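Local structure of minor fimbrium anchoring subunit Mfa2 (Porphyromonas gingivalis, 5NFI) at residues A[26-31]-A[46-51]; A[150-155]-A[253-258]; A[222-227]-A[263-268]. The protein anchors the minor (Mfa1) fimbriae in the bacterial outer membrane through its interaction with Mfa1 and regulates fimbrial length. All coordinates share one frame; numbering follows the deposited sequence.

Contact 1. Residues A[26-31]-A[46-51]; sequences ARLNVY and EDVQLS
Arg27 carries its CG in the crowded position between backbone N and carbonyl carbon (chi1 67°), and a bend at chi3 then turns its NE/NH2 edge to the Glu46 carboxylate. Glu46 has CG beside its own backbone N and folds back at chi2 (-73°): its CB points away from residues 26-31, yet its carboxylate comes back to Arg27. The two chains lie side by side and point the same way, and Arg27 grips the acid side-on with two nitrogens, one to each oxygen. NH2 of Arg27 reaches the syn lone pair of Glu46 OE2 at 2.8 Å; NE of Arg27 meets Glu46 OE1 at 3.1 Å from above the carboxylate plane. Because the two planes stand 44° apart, the bidentate pair is twisted, not coplanar. A weak, bent bond from Arg27 NH1 to Asn29 OD1, 2.8 Å, adds a second, lesser partner. Beneath this polar rim, Val48 points CB at residues 26-31, and its CG2 fits against Leu28 CD1 (3.7 Å) and Arg27 CA (3.7 Å), the Leu28 and Val48 side chains crossing at about a right angle. Trp56 packs on Val48 and Phe9 on Leu28, continuing the apolar layer. One backbone bond, Val48 N to Ala26 O at 2.9 Å, joins the main chains, with the donor above the carbonyl plane of Ala26. Strands 28-33 and 39-45 pair antiparallel, and here the chain leaving the second is held beside the entry to the first: the open end of a beta hairpin in a fimbrillin-family, transthyretin-like beta domain.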
loop_
_atom_site.group_PDB
_atom_site.type_symbol
_atom_site.label_atom_id
_atom_site.label_comp_id
_atom_site.label_asym_id
_atom_site.label_seq_id
_atom_site.Cartn_x
_atom_site.Cartn_y
_atom_site.Cartn_z
ATOM N N ALA A 26 -5.290 -13.960 2.675
ATOM C CA ALA A 26 -6.216 -14.873 3.372
ATOM C C ALA A 26 -7.676 -14.673 3.007
ATOM O O ALA A 26 -8.511 -15.527 3.299
ATOM C CB ALA A 26 -6.065 -14.747 4.875
ATOM N N ARG A 27 -7.997 -13.552 2.378
ATOM C CA ARG A 27 -9.368 -13.308 1.986
ATOM C C ARG A 27 -9.402 -12.351 0.812
ATOM O O ARG A 27 -8.413 -11.701 0.518
ATOM C CB ARG A 27 -10.169 -12.768 3.165
ATOM C CG ARG A 27 -9.767 -11.388 3.625
ATOM C CD ARG A 27 -10.521 -10.984 4.885
ATOM N NE ARG A 27 -11.973 -11.064 4.752
ATOM C CZ ARG A 27 -12.727 -10.206 4.065
ATOM N NH1 ARG A 27 -12.190 -9.193 3.399
ATOM N NH2 ARG A 27 -14.036 -10.382 4.023
ATOM N N LEU A 28 -10.535 -12.286 0.120
ATOM C CA LEU A 28 -10.633 -11.540 -1.132
ATOM C C LEU A 28 -11.950 -10.778 -1.234
ATOM O O LEU A 28 -12.991 -11.245 -0.779
ATOM C CB LEU A 28 -10.498 -12.481 -2.345
ATOM C CG LEU A 28 -9.097 -13.019 -2.669
ATOM C CD1 LEU A 28 -9.189 -14.125 -3.683
ATOM C CD2 LEU A 28 -8.141 -11.907 -3.156
ATOM N N ASN A 29 -11.878 -9.591 -1.820
ATOM C CA ASN A 29 -13.037 -8.832 -2.227
ATOM C C ASN A 29 -12.846 -8.563 -3.720
ATOM O O ASN A 29 -11.971 -7.794 -4.113
ATOM C CB ASN A 29 -13.172 -7.521 -1.438
ATOM C CG ASN A 29 -13.462 -7.734 0.051
ATOM O OD1 ASN A 29 -12.600 -8.160 0.820
ATOM N ND2 ASN A 29 -14.660 -7.371 0.467
ATOM N N VAL A 30 -13.641 -9.213 -4.555
ATOM C CA VAL A 30 -13.464 -9.125 -5.995
ATOM C C VAL A 30 -14.688 -8.492 -6.645
ATOM O O VAL A 30 -15.819 -8.967 -6.466
ATOM C CB VAL A 30 -13.193 -10.510 -6.598
ATOM C CG1 VAL A 30 -12.801 -10.382 -8.044
ATOM C CG2 VAL A 30 -12.088 -11.179 -5.826
ATOM N N TYR A 31 -14.455 -7.411 -7.383
ATOM C CA TYR A 31 -15.526 -6.629 -7.991
ATOM C C TYR A 31 -15.432 -6.674 -9.505
ATOM O O TYR A 31 -14.334 -6.775 -10.067
ATOM C CB TYR A 31 -15.477 -5.168 -7.506
ATOM C CG TYR A 31 -15.500 -5.061 -6.008
ATOM C CD1 TYR A 31 -16.691 -5.162 -5.314
ATOM C CD2 TYR A 31 -14.324 -4.889 -5.283
ATOM C CE1 TYR A 31 -16.721 -5.088 -3.948
ATOM C CE2 TYR A 31 -14.343 -4.822 -3.907
ATOM C CZ TYR A 31 -15.554 -4.921 -3.248
ATOM O OH TYR A 31 -15.606 -4.862 -1.879
ATOM N N GLU A 46 -13.663 -15.891 1.864
ATOM C CA GLU A 46 -12.852 -16.167 3.032
ATOM C C GLU A 46 -12.007 -17.418 2.771
ATOM O O GLU A 46 -12.168 -18.073 1.754
ATOM C CB GLU A 46 -13.739 -16.332 4.270
ATOM C CG GLU A 46 -14.824 -15.279 4.396
ATOM C CD GLU A 46 -14.290 -13.909 4.790
ATOM O OE1 GLU A 46 -13.152 -13.835 5.324
ATOM O OE2 GLU A 46 -15.013 -12.902 4.572
ATOM N N ASP A 47 -11.089 -17.715 3.684
ATOM C CA ASP A 47 -10.251 -18.910 3.637
ATOM C C ASP A 47 -9.457 -19.059 2.340
ATOM O O ASP A 47 -9.210 -20.170 1.869
ATOM C CB ASP A 47 -11.119 -20.135 3.884
ATOM C CG ASP A 47 -11.941 -20.004 5.155
ATOM O OD1 ASP A 47 -11.435 -19.378 6.116
ATOM O OD2 ASP A 47 -13.088 -20.520 5.197
ATOM N N VAL A 48 -9.042 -17.935 1.776
ATOM C CA VAL A 48 -8.266 -17.953 0.551
ATOM C C VAL A 48 -6.884 -18.564 0.762
ATOM O O VAL A 48 -6.158 -18.212 1.687
ATOM C CB VAL A 48 -8.113 -16.532 -0.032
ATOM C CG1 VAL A 48 -7.106 -16.518 -1.172
ATOM C CG2 VAL A 48 -9.457 -16.014 -0.499
ATOM N N GLN A 49 -6.550 -19.506 -0.103
ATOM C CA GLN A 49 -5.194 -19.991 -0.258
ATOM C C GLN A 49 -4.851 -19.899 -1.726
ATOM O O GLN A 49 -5.222 -20.767 -2.493
ATOM C CB GLN A 49 -5.051 -21.428 0.215
ATOM C CG GLN A 49 -4.760 -21.616 1.677
ATOM C CD GLN A 49 -4.220 -23.012 1.931
ATOM O OE1 GLN A 49 -4.488 -23.933 1.160
ATOM N NE2 GLN A 49 -3.440 -23.171 2.994
ATOM N N LEU A 50 -4.175 -18.834 -2.124
ATOM C CA LEU A 50 -3.769 -18.674 -3.511
ATOM C C LEU A 50 -2.989 -19.883 -3.977
ATOM O O LEU A 50 -2.219 -20.462 -3.213
ATOM C CB LEU A 50 -2.917 -17.425 -3.683
ATOM C CG LEU A 50 -3.602 -16.157 -3.227
ATOM C CD1 LEU A 50 -2.713 -14.964 -3.518
ATOM C CD2 LEU A 50 -4.950 -16.042 -3.919
ATOM N N SER A 51 -3.186 -20.260 -5.233
ATOM C CA SER A 51 -2.477 -21.397 -5.785
ATOM C C SER A 51 -2.395 -21.303 -7.302
ATOM O O SER A 51 -3.184 -20.603 -7.930
ATOM C CB SER A 51 -3.155 -22.687 -5.361
ATOM O OG SER A 51 -2.714 -23.750 -6.165
#

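Contact 2. Residues A[150-155]-A[253-258]; sequences VDSLPH and RLVAHH
Val150 and Leu254 sit opposite each other as a parallel bridge pair, CA atoms 4.6 Å apart, and their side chains cross obliquely on one face of the sheet. The CG2 branch of Val150 rests against Leu254 CD1 at 3.8 Å, while its CG1 branch turns toward the small methyl of Ala256. That methyl is a low bump nested between Val150 and Leu153, whose CD1 comes within 3.7 Å of Ala256 CB. Val215 packs on Val150 and Leu254, and Ile161 on Val150. On the opposite face the fit is flatter: Arg253, extended from CG to NE, lays its guanidinium beneath Val255 CG2, which stands 3.5 Å above the centre of the plane, and brings its edge to Asp151. The backbones are joined by Asp151 N to Leu254 O, 2.8 Å and nearly along the C=O axis, and by Ala256 N to Asp151 O, 3.0 Å and in the carbonyl plane. Beyond them the 150-155 chain leaves the strand, and Ser152 OG lies 2.8 Å from Ala256 O. Arg253 NH2 meets the anti lone pair of Asp151 OD2 at 2.9 Å, with carboxylate and guanidinium planes 78° apart. The Arg253 charge would be expected to favour ionised Asp151, while the bond between OD1 and Thr195 OG1 helps fix the carboxylate's rotation beside the apolar face formed by Val150, Leu254 and Ala256.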
loop_
_atom_site.group_PDB
_atom_site.type_symbol
_atom_site.label_atom_id
_atom_site.label_comp_id
_atom_site.label_asym_id
_atom_site.label_seq_id
_atom_site.Cartn_x
_atom_site.Cartn_y
_atom_site.Cartn_z
ATOM N N VAL A 150 17.603 6.843 13.617
ATOM C CA VAL A 150 18.387 8.067 13.715
ATOM C C VAL A 150 19.580 7.794 14.610
ATOM O O VAL A 150 19.446 7.327 15.744
ATOM C CB VAL A 150 17.573 9.244 14.238
ATOM C CG1 VAL A 150 18.450 10.479 14.344
ATOM C CG2 VAL A 150 16.443 9.523 13.288
ATOM N N ASP A 151 20.746 8.084 14.051
ATOM C CA ASP A 151 22.030 7.669 14.579
ATOM C C ASP A 151 22.875 8.831 15.088
ATOM O O ASP A 151 22.770 9.962 14.599
ATOM C CB ASP A 151 22.807 6.934 13.490
ATOM C CG ASP A 151 23.631 5.815 14.036
ATOM O OD1 ASP A 151 23.197 5.201 15.030
ATOM O OD2 ASP A 151 24.713 5.550 13.482
ATOM N N SER A 152 23.750 8.513 16.038
ATOM C CA SER A 152 24.680 9.468 16.623
ATOM C C SER A 152 23.922 10.703 17.091
ATOM O O SER A 152 23.926 11.746 16.440
ATOM C CB SER A 152 25.784 9.828 15.626
ATOM O OG SER A 152 25.258 10.220 14.371
ATOM N N LEU A 153 23.269 10.566 18.236
ATOM C CA LEU A 153 22.303 11.546 18.697
ATOM C C LEU A 153 22.242 11.492 20.217
ATOM O O LEU A 153 21.887 10.466 20.783
ATOM C CB LEU A 153 20.933 11.246 18.070
ATOM C CG LEU A 153 19.720 12.162 18.186
ATOM C CD1 LEU A 153 19.831 13.345 17.258
ATOM C CD2 LEU A 153 18.494 11.358 17.845
ATOM N N PRO A 154 22.611 12.585 20.890
ATOM C CA PRO A 154 22.554 12.514 22.349
ATOM C C PRO A 154 21.110 12.460 22.807
ATOM O O PRO A 154 20.263 13.131 22.212
ATOM C CB PRO A 154 23.235 13.814 22.794
ATOM C CG PRO A 154 22.950 14.763 21.692
ATOM C CD PRO A 154 22.942 13.938 20.417
ATOM N N HIS A 155 20.832 11.667 23.832
ATOM C CA HIS A 155 19.465 11.523 24.322
ATOM C C HIS A 155 18.460 11.080 23.246
ATOM O O HIS A 155 17.460 11.769 23.014
ATOM C CB HIS A 155 18.999 12.837 24.931
ATOM C CG HIS A 155 19.962 13.408 25.911
ATOM N ND1 HIS A 155 20.419 12.695 26.995
ATOM C CD2 HIS A 155 20.564 14.618 25.968
ATOM C CE1 HIS A 155 21.261 13.445 27.686
ATOM N NE2 HIS A 155 21.358 14.619 27.089
ATOM N N ARG A 253 18.369 4.868 7.276
ATOM C CA ARG A 253 19.237 5.432 8.297
ATOM C C ARG A 253 19.376 6.941 8.147
ATOM O O ARG A 253 19.635 7.458 7.063
ATOM C CB ARG A 253 20.611 4.780 8.272
ATOM C CG ARG A 253 21.518 5.336 9.349
ATOM C CD ARG A 253 22.802 4.565 9.437
ATOM N NE ARG A 253 23.735 5.246 10.314
ATOM C CZ ARG A 253 24.991 5.535 9.984
ATOM N NH1 ARG A 253 25.469 5.179 8.794
ATOM N NH2 ARG A 253 25.775 6.161 10.853
ATOM N N LEU A 254 19.179 7.638 9.254
ATOM C CA LEU A 254 19.383 9.074 9.308
ATOM C C LEU A 254 20.588 9.362 10.192
ATOM O O LEU A 254 20.592 9.035 11.378
ATOM C CB LEU A 254 18.135 9.761 9.835
ATOM C CG LEU A 254 16.890 9.469 8.997
ATOM C CD1 LEU A 254 15.635 10.134 9.586
ATOM C CD2 LEU A 254 17.136 9.886 7.549
ATOM N N VAL A 255 21.633 9.925 9.602
ATOM C CA VAL A 255 22.807 10.264 10.383
ATOM C C VAL A 255 22.684 11.690 10.900
ATOM O O VAL A 255 22.616 12.634 10.123
ATOM C CB VAL A 255 24.079 10.114 9.570
ATOM C CG1 VAL A 255 25.294 10.343 10.460
ATOM C CG2 VAL A 255 24.114 8.725 8.940
ATOM N N ALA A 256 22.604 11.829 12.220
ATOM C CA ALA A 256 22.506 13.138 12.843
ATOM C C ALA A 256 23.893 13.649 13.206
ATOM O O ALA A 256 24.823 12.874 13.455
ATOM C CB ALA A 256 21.621 13.080 14.080
ATOM N N HIS A 257 24.029 14.963 13.226
ATOM C CA HIS A 257 25.249 15.580 13.695
ATOM C C HIS A 257 24.895 16.923 14.311
ATOM O O HIS A 257 23.920 17.568 13.903
ATOM C CB HIS A 257 26.255 15.739 12.556
ATOM C CG HIS A 257 27.612 16.184 13.009
ATOM N ND1 HIS A 257 28.035 16.077 14.320
ATOM C CD2 HIS A 257 28.641 16.745 12.330
ATOM C CE1 HIS A 257 29.264 16.542 14.423
ATOM N NE2 HIS A 257 29.657 16.952 13.227
ATOM N N HIS A 258 25.661 17.329 15.315
ATOM C CA HIS A 258 25.473 18.645 15.871
ATOM C C HIS A 258 25.669 19.668 14.756
ATOM O O HIS A 258 26.498 19.475 13.872
ATOM C CB HIS A 258 26.428 18.895 17.025
ATOM C CG HIS A 258 26.192 20.203 17.703
ATOM N ND1 HIS A 258 26.881 21.349 17.368
ATOM C CD2 HIS A 258 25.311 20.561 18.665
ATOM C CE1 HIS A 258 26.446 22.351 18.108
ATOM N NE2 HIS A 258 25.494 21.901 18.904
#

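Contact 3. Residues A[222-227]-A[263-268]; sequences REIFRT and DDTYVV
Phe225 and Val268 form the close-packed end of this contact. With CG anti to the backbone N (chi1 177°), the Phe225 ring swings toward strand 266-273 and receives Val268 over one face: CG1 of Val268 lies 4.0 Å from the ring centroid, 28° off the normal, a CH-pi contact. Both valine methyls lie on that same face, CG2 over CG and CG1 over CE1 and CD1, with CB nearest CD1. Val215 and Tyr281 pack against Phe225 as well, and both Phe225 and Val268 are buried. Next along, Ile224 CB comes to 3.5 Å from Tyr266 O; the apolar touch of Ile224 CD1 on Tyr266 CB, 4.3 Å, is looser. The Tyr159 side chain also touches both residues. The exposed end belongs to Arg222, whose extended chain meets Thr265 tip to tip. Thr265 OG1 sits over a face of the guanidinium, but its angle to Arg222 NE is too poor for a hydrogen bond. At the edge, Arg222 NH2 reaches Asp263 OD2 at 3.3 Å, a salt bridge whose hydrogen bond is long and weak, with the planes 78° apart. A classic beta bulge places Ile224 and Phe225 both facing Val215 of strand 211-217. Between the two segments no backbone hydrogen bond forms, and the nearest CA atoms, of Ile224 and Val267, are 5.8 Å apart; this side-chain meeting is consistent with facing layers of a beta sandwich, as in transthyretin-like domains.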
loop_
_atom_site.group_PDB
_atom_site.type_symbol
_atom_site.label_atom_id
_atom_site.label_comp_id
_atom_site.label_asym_id
_atom_site.label_seq_id
_atom_site.Cartn_x
_atom_site.Cartn_y
_atom_site.Cartn_z
ATOM N N ARG A 222 10.591 20.916 18.477
ATOM C CA ARG A 222 11.409 21.389 17.365
ATOM C C ARG A 222 11.676 20.288 16.351
ATOM O O ARG A 222 12.467 19.374 16.598
ATOM C CB ARG A 222 12.736 21.939 17.866
ATOM C CG ARG A 222 13.729 22.236 16.754
ATOM C CD ARG A 222 15.145 22.342 17.307
ATOM N NE ARG A 222 16.080 22.874 16.323
ATOM C CZ ARG A 222 16.385 24.163 16.210
ATOM N NH1 ARG A 222 15.822 25.054 17.022
ATOM N NH2 ARG A 222 17.250 24.567 15.284
ATOM N N GLU A 223 11.008 20.379 15.209
ATOM C CA GLU A 223 11.288 19.479 14.103
ATOM C C GLU A 223 12.666 19.779 13.516
ATOM O O GLU A 223 12.859 20.809 12.887
ATOM C CB GLU A 223 10.208 19.603 13.025
ATOM C CG GLU A 223 10.429 18.701 11.826
ATOM C CD GLU A 223 9.349 18.854 10.775
ATOM O OE1 GLU A 223 9.471 19.764 9.919
ATOM O OE2 GLU A 223 8.382 18.060 10.798
ATOM N N ILE A 224 13.620 18.877 13.723
ATOM C CA ILE A 224 14.973 19.080 13.224
ATOM C C ILE A 224 15.165 18.495 11.828
ATOM O O ILE A 224 16.162 18.789 11.171
ATOM C CB ILE A 224 16.031 18.469 14.172
ATOM C CG1 ILE A 224 16.022 16.945 14.101
ATOM C CG2 ILE A 224 15.796 18.922 15.599
ATOM C CD1 ILE A 224 17.114 16.289 14.934
ATOM N N PHE A 225 14.226 17.661 11.368
ATOM C CA PHE A 225 14.357 17.094 10.023
ATOM C C PHE A 225 13.019 16.780 9.343
ATOM O O PHE A 225 12.066 16.328 9.980
ATOM C CB PHE A 225 15.219 15.840 10.086
ATOM C CG PHE A 225 15.363 15.132 8.772
ATOM C CD1 PHE A 225 16.248 15.591 7.816
ATOM C CD2 PHE A 225 14.621 13.988 8.493
ATOM C CE1 PHE A 225 16.398 14.939 6.607
ATOM C CE2 PHE A 225 14.769 13.329 7.276
ATOM C CZ PHE A 225 15.664 13.808 6.335
ATOM N N ARG A 226 12.962 17.023 8.037
ATOM C CA ARG A 226 11.784 16.719 7.229
ATOM C C ARG A 226 12.169 16.478 5.768
ATOM O O ARG A 226 12.853 17.297 5.162
ATOM C CB ARG A 226 10.762 17.854 7.330
ATOM C CG ARG A 226 9.878 18.009 6.100
ATOM C CD ARG A 226 8.838 19.104 6.278
ATOM N NE ARG A 226 7.747 18.669 7.151
ATOM C CZ ARG A 226 6.551 18.263 6.724
ATOM N NH1 ARG A 226 6.278 18.239 5.420
ATOM N NH2 ARG A 226 5.622 17.882 7.599
ATOM N N THR A 227 11.747 15.350 5.203
ATOM C CA THR A 227 11.943 15.103 3.763
ATOM C C THR A 227 10.824 14.260 3.140
ATOM O O THR A 227 10.172 13.458 3.824
ATOM C CB THR A 227 13.279 14.389 3.472
ATOM O OG1 THR A 227 13.458 14.278 2.059
ATOM C CG2 THR A 227 13.296 12.993 4.062
ATOM N N ASP A 263 22.917 27.368 17.068
ATOM C CA ASP A 263 21.598 26.921 17.505
ATOM C C ASP A 263 21.746 25.819 18.533
ATOM O O ASP A 263 20.753 25.418 19.150
ATOM C CB ASP A 263 20.744 26.435 16.327
ATOM C CG ASP A 263 20.095 27.578 15.555
ATOM O OD1 ASP A 263 20.723 28.649 15.423
ATOM O OD2 ASP A 263 18.957 27.408 15.074
ATOM N N ASP A 264 22.979 25.342 18.723
ATOM C CA ASP A 264 23.244 24.222 19.627
ATOM C C ASP A 264 22.206 23.116 19.397
ATOM O O ASP A 264 21.632 22.586 20.348
ATOM C CB ASP A 264 23.226 24.688 21.086
ATOM C CG ASP A 264 24.381 24.128 21.902
ATOM O OD1 ASP A 264 24.935 23.073 21.524
ATOM O OD2 ASP A 264 24.743 24.758 22.927
ATOM N N THR A 265 21.947 22.803 18.126
ATOM C CA THR A 265 20.879 21.884 17.736
ATOM C C THR A 265 21.430 20.836 16.765
ATOM O O THR A 265 22.475 21.033 16.158
ATOM C CB THR A 265 19.680 22.674 17.124
ATOM O OG1 THR A 265 18.674 22.875 18.127
ATOM C CG2 THR A 265 19.065 21.979 15.912
ATOM N N TYR A 266 20.760 19.697 16.661
ATOM C CA TYR A 266 21.197 18.661 15.757
ATOM C C TYR A 266 20.477 18.756 14.438
ATOM O O TYR A 266 19.381 19.321 14.334
ATOM C CB TYR A 266 21.002 17.294 16.403
ATOM C CG TYR A 266 22.091 17.079 17.398
ATOM C CD1 TYR A 266 22.089 17.767 18.604
ATOM C CD2 TYR A 266 23.173 16.264 17.108
ATOM C CE1 TYR A 266 23.107 17.621 19.510
ATOM C CE2 TYR A 266 24.208 16.113 18.015
ATOM C CZ TYR A 266 24.167 16.799 19.216
ATOM O OH TYR A 266 25.177 16.656 20.134
ATOM N N VAL A 267 21.127 18.230 13.415
ATOM C CA VAL A 267 20.552 18.169 12.089
ATOM C C VAL A 267 20.885 16.837 11.464
ATOM O O VAL A 267 21.737 16.114 11.967
ATOM C CB VAL A 267 21.088 19.266 11.190
ATOM C CG1 VAL A 267 20.625 20.618 11.674
ATOM C CG2 VAL A 267 22.591 19.175 11.147
ATOM N N VAL A 268 20.223 16.517 10.358
ATOM C CA VAL A 268 20.477 15.268 9.652
ATOM C C VAL A 268 21.366 15.565 8.447
ATOM O O VAL A 268 21.061 16.449 7.649
ATOM C CB VAL A 268 19.158 14.596 9.223
ATOM C CG1 VAL A 268 19.396 13.527 8.170
ATOM C CG2 VAL A 268 18.430 14.011 10.424
#

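Overall arrangement
Contact 1 and the pair formed by contacts 2 and 3 lie on opposite sides of the chain's centre, contact 1 with its centre about 44 Å from that of contact 2. Contacts 2 and 3 adjoin, centres about 10 Å apart, through neighbouring strands 249-258 and 266-273: His257 N probably bonds Val267 O. Contact 2 has no exposed touching residue, whereas contacts 1 and 3 include exposed ones such as Glu46 and Arg222. Contact 2 is true parallel strand pairing, contact 1 has a single main-chain bond between two loop residues, beside the start of strand 28-33, and contact 3 relies on side chains. The salt bridge is two-pronged in contact 1, made through one carboxylate oxygen in contact 2, and long and weakly bonded in contact 3.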